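PDB 3OG2: beta-galactosidase from Trichoderma reesei, which probably hydrolyses terminal non-reducing beta-D-galactose residues from beta-D-galactosides, as a glycoprotein member of glycoside hydrolase family 35. Local coordinates for residues A[497-501]-A[524-528]; A[480-486]-A[544-550]; A[732-736]-A[800-805]. The contacts are given in a common frame with arbitrary orientation. Where two conformers were deposited one is given. Residue numbers count along the deposited sequence, not the author numbering.

Contact 1: residues A[497-501]-A[524-528]; sequences VKNPF and NLTVV
Two Asx turns, at N499 and N524, shape the chain where antiparallel strands 492-497 and 527-532 part. The last pair is V497 with V527, hydrogen-bonded, CA atoms 5.2 Å apart: V497 N to V527 O is 2.9 Å and V527 N to V497 O 3.0 Å. Beyond it backbone hydrogen bonding gives way to CA-H...O contacts, T526 CA to V497 O at 3.4 Å and N499 CA to L525 O at 3.2 Å. N499 (chi1 t) takes F501 N on OD1 at 2.9 Å. N524 OD1 (chi1 p) accepts from T526 N and T526 OG1, both 2.8 Å, and is hydrogen-bonded to T522; L525 has positive phi (77/19). A water bridges the gap, 2.9 Å from N499 N, 3.1 Å from N524 O and 2.7 Å from T526 OG1. F501 CE2 (chi1 m) lies 3.7 Å from V527 CG2, and P500 CD 3.8 Å from that methyl. V497 and V527 both rest on L542 of strand 538-542; strands 462-467 and 518-521 flank them.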
loop_
_atom_site.group_PDB
_atom_site.type_symbol
_atom_site.label_atom_id
_atom_site.label_comp_id
_atom_site.label_asym_id
_atom_site.label_seq_id
_atom_site.Cartn_x
_atom_site.Cartn_y
_atom_site.Cartn_z
ATOM N N VAL A 497 27.093 -26.524 17.294
ATOM C CA VAL A 497 25.941 -27.105 17.957
ATOM C C VAL A 497 26.401 -27.779 19.237
ATOM O O VAL A 497 27.292 -28.642 19.198
ATOM C CB VAL A 497 25.195 -28.119 17.063
ATOM C CG1 VAL A 497 23.933 -28.611 17.758
ATOM C CG2 VAL A 497 24.841 -27.468 15.713
ATOM N N LYS A 498 25.816 -27.375 20.380
ATOM C CA LYS A 498 26.163 -28.082 21.628
ATOM C C LYS A 498 25.796 -29.571 21.505
ATOM O O LYS A 498 24.840 -29.807 20.744
ATOM C CB LYS A 498 25.447 -27.462 22.831
ATOM C CG LYS A 498 25.775 -25.965 22.986
ATOM C CD LYS A 498 25.179 -25.574 24.366
ATOM C CE LYS A 498 25.267 -24.082 24.591
ATOM N NZ LYS A 498 24.281 -23.607 25.623
ATOM N N ASN A 499 26.524 -30.442 22.181
ATOM C CA ASN A 499 26.361 -31.904 22.016
ATOM C C ASN A 499 24.963 -32.354 21.608
ATOM O O ASN A 499 24.018 -32.320 22.388
ATOM C CB ASN A 499 26.711 -32.578 23.348
ATOM C CG ASN A 499 26.553 -34.072 23.252
ATOM O OD1 ASN A 499 26.250 -34.711 22.240
ATOM N ND2 ASN A 499 26.814 -34.645 24.429
ATOM N N PRO A 500 24.838 -32.663 20.324
ATOM C CA PRO A 500 23.523 -33.030 19.788
ATOM C C PRO A 500 23.211 -34.515 19.833
ATOM O O PRO A 500 22.206 -34.982 19.247
ATOM C CB PRO A 500 23.674 -32.573 18.317
ATOM C CG PRO A 500 25.109 -32.873 17.978
ATOM C CD PRO A 500 25.864 -32.581 19.269
ATOM N N PHE A 501 24.025 -35.298 20.508
ATOM C CA PHE A 501 23.966 -36.765 20.380
ATOM C C PHE A 501 23.318 -37.459 21.545
ATOM O O PHE A 501 23.290 -38.690 21.572
ATOM C CB PHE A 501 25.409 -37.320 20.247
ATOM C CG PHE A 501 26.041 -36.777 18.981
ATOM C CD1 PHE A 501 25.434 -37.007 17.731
ATOM C CD2 PHE A 501 27.208 -36.029 19.101
ATOM C CE1 PHE A 501 26.007 -36.482 16.551
ATOM C CE2 PHE A 501 27.773 -35.539 17.936
ATOM C CZ PHE A 501 27.187 -35.765 16.706
ATOM N N ASN A 524 34.248 -32.191 24.059
ATOM C CA ASN A 524 32.946 -32.159 24.714
ATOM C C ASN A 524 31.789 -32.358 23.757
ATOM O O ASN A 524 30.594 -32.215 24.107
ATOM C CB ASN A 524 32.795 -30.820 25.443
ATOM C CG ASN A 524 32.751 -29.625 24.510
ATOM O OD1 ASN A 524 32.327 -29.655 23.367
ATOM N ND2 ASN A 524 33.253 -28.501 25.050
ATOM N N LEU A 525 32.090 -32.656 22.499
ATOM C CA LEU A 525 31.048 -33.043 21.550
ATOM C C LEU A 525 30.271 -31.838 21.080
ATOM O O LEU A 525 29.192 -32.018 20.532
ATOM C CB LEU A 525 30.076 -34.102 22.110
ATOM C CG LEU A 525 30.684 -35.510 22.219
ATOM C CD1 LEU A 525 29.616 -36.581 22.452
ATOM C CD2 LEU A 525 31.500 -35.814 20.968
ATOM N N THR A 526 30.835 -30.635 21.245
ATOM C CA THR A 526 30.335 -29.542 20.413
ATOM C C THR A 526 30.756 -29.757 18.962
ATOM O O THR A 526 31.941 -29.961 18.655
ATOM C CB THR A 526 30.890 -28.210 20.896
ATOM O OG1 THR A 526 30.350 -27.995 22.190
ATOM C CG2 THR A 526 30.411 -27.069 20.007
ATOM N N VAL A 527 29.819 -29.718 18.047
ATOM C CA VAL A 527 30.100 -29.964 16.649
ATOM C C VAL A 527 30.218 -28.626 15.924
ATOM O O VAL A 527 29.286 -27.800 15.969
ATOM C CB VAL A 527 28.967 -30.838 16.061
ATOM C CG1 VAL A 527 29.353 -31.122 14.600
ATOM C CG2 VAL A 527 28.692 -32.137 16.824
ATOM N N VAL A 528 31.322 -28.378 15.269
ATOM C CA VAL A 528 31.555 -27.151 14.551
ATOM C C VAL A 528 31.555 -27.432 13.054
ATOM O O VAL A 528 32.250 -28.332 12.583
ATOM C CB VAL A 528 32.887 -26.496 14.982
ATOM C CG1 VAL A 528 33.066 -25.165 14.282
ATOM C CG2 VAL A 528 32.944 -26.375 16.509
HETATM O O HOH W 1 28.897 -29.661 23.735
#

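Contact 2: residues A[480-486]-A[544-550]; sequences KTVLVLY and SLVIYMV
This is a buried parallel strand pair within a mixed, otherwise antiparallel five-stranded sheet of domain 2, joining strand 481-487 to strand 545-551. Residues pair in steady register, with T481 CA 4.7 Å from L545 CA and Y486 CA 4.8 Å from V550 CA. The strand axes cross at -19° with a closest approach of 4.7 Å. In the parallel pattern one residue bonds to the two flanking its partner: T481 N to S544 O and V546 N to T481 O, both 2.8 Å; L483 N to V546 O, 3.0 Å; Y548 N to L483 O, L485 N to Y548 O and V550 N to L485 O, each 2.9 Å. On one face L483 CD2 (chi1 t) lies 4.0 Å from I547 CG2, and L485 CD1 (chi1 m) 3.8 Å from the same methyl. On the other, V482 CG1 meets Y548 CE1 at 3.7 Å. Extended K480 (chi1 p, then t throughout) runs along this face until NZ donates to Y548 OH at 2.9 Å; D640 forms a salt bridge with NZ and a hydrogen bond with the Y548 hydroxyl. Strands 470-476 and 538-542 flank the pair, and the leucine-isoleucine face packs on F462 and L464 of strand 462-467 and F495 of strand 492-497.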
loop_
_atom_site.group_PDB
_atom_site.type_symbol
_atom_site.label_atom_id
_atom_site.label_comp_id
_atom_site.label_asym_id
_atom_site.label_seq_id
_atom_site.Cartn_x
_atom_site.Cartn_y
_atom_site.Cartn_z
ATOM N N LYS A 480 12.339 -35.537 13.809
ATOM C CA LYS A 480 13.549 -34.788 13.561
ATOM C C LYS A 480 13.296 -33.305 13.936
ATOM O O LYS A 480 12.152 -32.853 13.946
ATOM C CB LYS A 480 14.045 -34.832 12.126
ATOM C CG LYS A 480 13.145 -34.507 10.952
ATOM C CD LYS A 480 13.855 -34.402 9.606
ATOM C CE LYS A 480 12.949 -34.154 8.388
ATOM N NZ LYS A 480 13.788 -34.043 7.113
ATOM N N THR A 481 14.373 -32.600 14.198
ATOM C CA THR A 481 14.350 -31.132 14.267
ATOM C C THR A 481 15.041 -30.608 13.027
ATOM O O THR A 481 16.098 -31.135 12.678
ATOM C CB THR A 481 15.037 -30.643 15.552
ATOM O OG1 THR A 481 14.317 -31.136 16.690
ATOM C CG2 THR A 481 15.045 -29.134 15.690
ATOM N N VAL A 482 14.449 -29.632 12.356
ATOM C CA VAL A 482 15.030 -29.101 11.134
ATOM C C VAL A 482 15.436 -27.673 11.360
ATOM O O VAL A 482 14.661 -26.900 11.970
ATOM C CB VAL A 482 13.978 -29.188 10.015
ATOM C CG1 VAL A 482 14.412 -28.341 8.834
ATOM C CG2 VAL A 482 13.796 -30.634 9.618
ATOM N N LEU A 483 16.613 -27.286 10.893
ATOM C CA LEU A 483 17.120 -25.921 10.950
ATOM C C LEU A 483 17.555 -25.539 9.523
ATOM O O LEU A 483 18.240 -26.348 8.888
ATOM C CB LEU A 483 18.328 -25.874 11.890
ATOM C CG LEU A 483 19.115 -24.573 11.918
ATOM C CD1 LEU A 483 18.274 -23.403 12.443
ATOM C CD2 LEU A 483 20.367 -24.747 12.798
ATOM N N VAL A 484 17.137 -24.400 9.024
ATOM C CA VAL A 484 17.520 -23.918 7.693
ATOM C C VAL A 484 18.333 -22.654 7.893
ATOM O O VAL A 484 17.818 -21.672 8.481
ATOM C CB VAL A 484 16.294 -23.626 6.813
ATOM C CG1 VAL A 484 16.763 -23.167 5.420
ATOM C CG2 VAL A 484 15.396 -24.866 6.745
ATOM N N LEU A 485 19.574 -22.696 7.423
ATOM C CA LEU A 485 20.526 -21.592 7.545
ATOM C C LEU A 485 20.905 -21.099 6.138
ATOM O O LEU A 485 20.927 -21.935 5.190
ATOM C CB LEU A 485 21.845 -22.075 8.189
ATOM C CG LEU A 485 21.713 -22.621 9.611
ATOM C CD1 LEU A 485 23.073 -23.088 10.116
ATOM C CD2 LEU A 485 21.154 -21.533 10.526
ATOM N N TYR A 486 21.199 -19.819 6.007
ATOM C CA TYR A 486 21.603 -19.357 4.686
ATOM C C TYR A 486 22.682 -18.289 4.764
ATOM O O TYR A 486 22.851 -17.558 5.744
ATOM C CB TYR A 486 20.405 -18.829 3.836
ATOM C CG TYR A 486 19.814 -17.538 4.420
ATOM C CD1 TYR A 486 18.867 -17.613 5.440
ATOM C CD2 TYR A 486 20.199 -16.278 3.986
ATOM C CE1 TYR A 486 18.325 -16.447 5.981
ATOM C CE2 TYR A 486 19.685 -15.117 4.521
ATOM C CZ TYR A 486 18.728 -15.216 5.536
ATOM O OH TYR A 486 18.203 -14.043 6.083
ATOM N N SER A 544 19.182 -36.273 15.898
ATOM C CA SER A 544 17.893 -36.035 15.279
ATOM C C SER A 544 17.756 -34.599 14.751
ATOM O O SER A 544 16.664 -34.244 14.298
ATOM C CB SER A 544 16.723 -36.344 16.219
ATOM O OG SER A 544 16.672 -35.463 17.319
ATOM N N LEU A 545 18.822 -33.838 14.765
ATOM C CA LEU A 545 18.849 -32.485 14.169
ATOM C C LEU A 545 19.350 -32.572 12.731
ATOM O O LEU A 545 20.379 -33.172 12.460
ATOM C CB LEU A 545 19.788 -31.611 15.011
ATOM C CG LEU A 545 19.986 -30.178 14.457
ATOM C CD1 LEU A 545 18.686 -29.390 14.448
ATOM C CD2 LEU A 545 21.064 -29.444 15.210
ATOM N N VAL A 546 18.611 -32.007 11.793
ATOM C CA VAL A 546 19.017 -31.956 10.385
ATOM C C VAL A 546 19.135 -30.492 9.997
ATOM O O VAL A 546 18.187 -29.739 10.187
ATOM C CB VAL A 546 18.007 -32.663 9.494
ATOM C CG1 VAL A 546 18.529 -32.557 8.070
ATOM C CG2 VAL A 546 17.800 -34.096 9.985
ATOM N N ILE A 547 20.331 -30.125 9.525
ATOM C CA ILE A 547 20.570 -28.738 9.131
ATOM C C ILE A 547 20.697 -28.666 7.605
ATOM O O ILE A 547 21.515 -29.402 7.040
ATOM C CB ILE A 547 21.797 -28.118 9.822
ATOM C CG1 ILE A 547 21.835 -28.451 11.313
ATOM C CG2 ILE A 547 21.787 -26.615 9.573
ATOM C CD1 ILE A 547 22.859 -29.502 11.731
ATOM N N TYR A 548 19.873 -27.796 7.034
ATOM C CA TYR A 548 19.905 -27.504 5.598
ATOM C C TYR A 548 20.610 -26.191 5.432
ATOM O O TYR A 548 20.175 -25.175 6.020
ATOM C CB TYR A 548 18.483 -27.418 5.061
ATOM C CG TYR A 548 17.691 -28.697 5.149
ATOM C CD1 TYR A 548 17.175 -29.139 6.371
ATOM C CD2 TYR A 548 17.421 -29.492 4.046
ATOM C CE1 TYR A 548 16.446 -30.303 6.479
ATOM C CE2 TYR A 548 16.685 -30.676 4.148
ATOM C CZ TYR A 548 16.204 -31.090 5.371
ATOM O OH TYR A 548 15.448 -32.245 5.483
ATOM N N MET A 549 21.708 -26.170 4.671
ATOM C CA MET A 549 22.570 -24.998 4.506
ATOM C C MET A 549 22.452 -24.529 3.066
ATOM O O MET A 549 22.927 -25.270 2.181
ATOM C CB MET A 549 23.992 -25.387 4.848
ATOM C CG MET A 549 24.202 -25.603 6.365
ATOM S SD MET A 549 25.692 -26.600 6.665
ATOM C CE MET A 549 24.947 -28.217 6.602
ATOM N N VAL A 550 21.872 -23.374 2.817
ATOM C CA VAL A 550 21.601 -22.934 1.465
ATOM C C VAL A 550 22.146 -21.525 1.216
ATOM O O VAL A 550 22.507 -20.812 2.158
ATOM C CB VAL A 550 20.080 -22.949 1.174
ATOM C CG1 VAL A 550 19.552 -24.381 1.276
ATOM C CG2 VAL A 550 19.308 -22.014 2.102
HETATM O O HOH W 2 14.575 -33.812 17.380
#

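Contact 3: residues A[732-736]-A[800-805]; sequences TQGGS and APRGIL
Backbone hydrogen bonds set the register between the end of strand 726-733 and the start of strand 803-811, which run antiparallel. Q733 and G803 form the hydrogen-bonded pair, CA atoms 5.5 Å apart, with Q733 N to G803 O and G803 N to Q733 O both 2.9 Å. T732 and I804 follow as a non-hydrogen-bonded pair at 4.5 Å between CA atoms. Two CA-H...O contacts flank the Q733-G803 pair, T732 CA to G803 O and R802 CA to Q733 O, each 3.3 Å.

A side-chain bond extends this pairing past the strand: Q733, with chi1 and chi2 both t, extends so that NE2 donates to P801 O at 2.8 Å. The same carbonyl accepts from R802 NH1 at 3.0 Å. Here the carboxamide continues the cross-strand bonding beyond the last backbone pair, in a three-stranded antiparallel sheet of an all-beta domain, with 726-733 in the middle and 803-811 at one side.

Glycine geometry governs the next interaction. G735 (phi/psi 94/160) and G803 (133/-135) hold backbone angles at which a CB would collide with the preceding carbonyl oxygen. At G735 a CB would also sit 3.0 Å from R802 NH2, so the guanidinium can lie with one face against G735 CA, which is 3.5 Å from NH2. R802 (chi1 and chi2 m) is anchored through NH2 by the carbonyl of G786 and a salt bridge to D788.

Apolar contacts involve side chains of both faces: L805 CD1 lies 3.7 Å from Q733 CB, and T732 CG2 lies 4.3 Å from I804 CG1, while I804 also touches F715 of strand 713-720.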
loop_
_atom_site.group_PDB
_atom_site.type_symbol
_atom_site.label_atom_id
_atom_site.label_comp_id
_atom_site.label_asym_id
_atom_site.label_seq_id
_atom_site.Cartn_x
_atom_site.Cartn_y
_atom_site.Cartn_z
ATOM N N THR A 732 -7.677 30.076 -11.678
ATOM C CA THR A 732 -8.272 28.758 -11.396
ATOM C C THR A 732 -7.403 27.936 -10.492
ATOM O O THR A 732 -6.180 28.118 -10.390
ATOM C CB THR A 732 -8.590 27.993 -12.711
ATOM O OG1 THR A 732 -7.359 27.864 -13.479
ATOM C CG2 THR A 732 -9.639 28.695 -13.552
ATOM N N GLN A 733 -8.001 26.963 -9.796
ATOM C CA GLN A 733 -7.226 26.127 -8.887
ATOM C C GLN A 733 -7.827 24.738 -8.924
ATOM O O GLN A 733 -9.025 24.547 -8.621
ATOM C CB GLN A 733 -7.230 26.717 -7.476
ATOM C CG GLN A 733 -6.474 25.792 -6.509
ATOM C CD GLN A 733 -6.080 26.522 -5.253
ATOM O OE1 GLN A 733 -5.027 27.187 -5.232
ATOM N NE2 GLN A 733 -6.904 26.455 -4.198
ATOM N N GLY A 734 -7.007 23.747 -9.244
ATOM C CA GLY A 734 -7.481 22.367 -9.291
ATOM C C GLY A 734 -6.617 21.381 -8.527
ATOM O O GLY A 734 -6.886 20.191 -8.560
ATOM N N GLY A 735 -5.559 21.838 -7.842
ATOM C CA GLY A 735 -4.626 20.872 -7.251
ATOM C C GLY A 735 -3.468 20.623 -8.226
ATOM O O GLY A 735 -3.607 20.885 -9.442
ATOM N N SER A 736 -2.351 20.124 -7.721
ATOM C CA SER A 736 -1.184 19.889 -8.578
ATOM C C SER A 736 -1.578 19.103 -9.849
ATOM O O SER A 736 -2.350 18.141 -9.806
ATOM C CB SER A 736 -0.185 19.001 -7.835
ATOM O OG SER A 736 0.192 19.640 -6.618
ATOM N N ALA A 800 -8.002 24.109 0.794
ATOM C CA ALA A 800 -7.716 24.786 -0.477
ATOM C C ALA A 800 -8.836 24.509 -1.476
ATOM O O ALA A 800 -9.093 23.335 -1.759
ATOM C CB ALA A 800 -6.392 24.314 -1.036
ATOM N N PRO A 801 -9.533 25.504 -1.970
ATOM C CA PRO A 801 -10.702 25.225 -2.823
ATOM C C PRO A 801 -10.329 24.735 -4.206
ATOM O O PRO A 801 -9.176 24.801 -4.666
ATOM C CB PRO A 801 -11.442 26.558 -2.872
ATOM C CG PRO A 801 -10.483 27.572 -2.478
ATOM C CD PRO A 801 -9.411 26.915 -1.598
ATOM N N ARG A 802 -11.374 24.283 -4.877
ATOM C CA ARG A 802 -11.246 23.883 -6.292
ATOM C C ARG A 802 -12.230 24.708 -7.069
ATOM O O ARG A 802 -13.418 24.820 -6.651
ATOM C CB ARG A 802 -11.557 22.405 -6.489
ATOM C CG ARG A 802 -10.629 21.543 -5.609
ATOM C CD ARG A 802 -9.222 21.561 -6.181
ATOM N NE ARG A 802 -8.226 20.769 -5.470
ATOM C CZ ARG A 802 -7.243 21.321 -4.730
ATOM N NH1 ARG A 802 -7.170 22.630 -4.526
ATOM N NH2 ARG A 802 -6.353 20.502 -4.200
ATOM N N GLY A 803 -11.813 25.290 -8.203
ATOM C CA GLY A 803 -12.724 26.072 -9.010
ATOM C C GLY A 803 -12.038 27.379 -9.386
ATOM O O GLY A 803 -10.874 27.397 -9.832
ATOM N N ILE A 804 -12.785 28.464 -9.262
ATOM C CA ILE A 804 -12.302 29.787 -9.676
ATOM C C ILE A 804 -12.037 30.588 -8.419
ATOM O O ILE A 804 -12.932 30.834 -7.625
ATOM C CB ILE A 804 -13.313 30.488 -10.598
ATOM C CG1 ILE A 804 -13.487 29.671 -11.904
ATOM C CG2 ILE A 804 -12.909 31.935 -10.885
ATOM C CD1 ILE A 804 -14.684 30.079 -12.731
ATOM N N LEU A 805 -10.766 30.974 -8.238
ATOM C CA LEU A 805 -10.368 31.768 -7.067
ATOM C C LEU A 805 -10.660 33.230 -7.275
ATOM O O LEU A 805 -10.860 33.953 -6.281
ATOM C CB LEU A 805 -8.832 31.630 -6.877
ATOM C CG LEU A 805 -8.352 30.224 -6.594
ATOM C CD1 LEU A 805 -6.840 30.240 -6.385
ATOM C CD2 LEU A 805 -9.066 29.672 -5.378
#

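How the contacts relate
Along the chain, contact 1 is nested within the loop closed by contact 2, and contact 3 opens only after both have closed. The first two share domain 2: their centres are 15 Å apart, and V497 CG1 touches L545 CD2 at 3.9 Å. Contact 1 belongs to the eight-stranded antiparallel sheet and contact 2 to the five-stranded mixed sheet, so this touch is between two packed sheets. Contact 3 lies on the opposite side of the chain's centre, its centre 73 Å from contact 1 and 62 Å from contact 2. Contacts 1 and 2 thus tie together two sheets of domain 2, while contact 3 joins strands of a separate all-beta part of the chain.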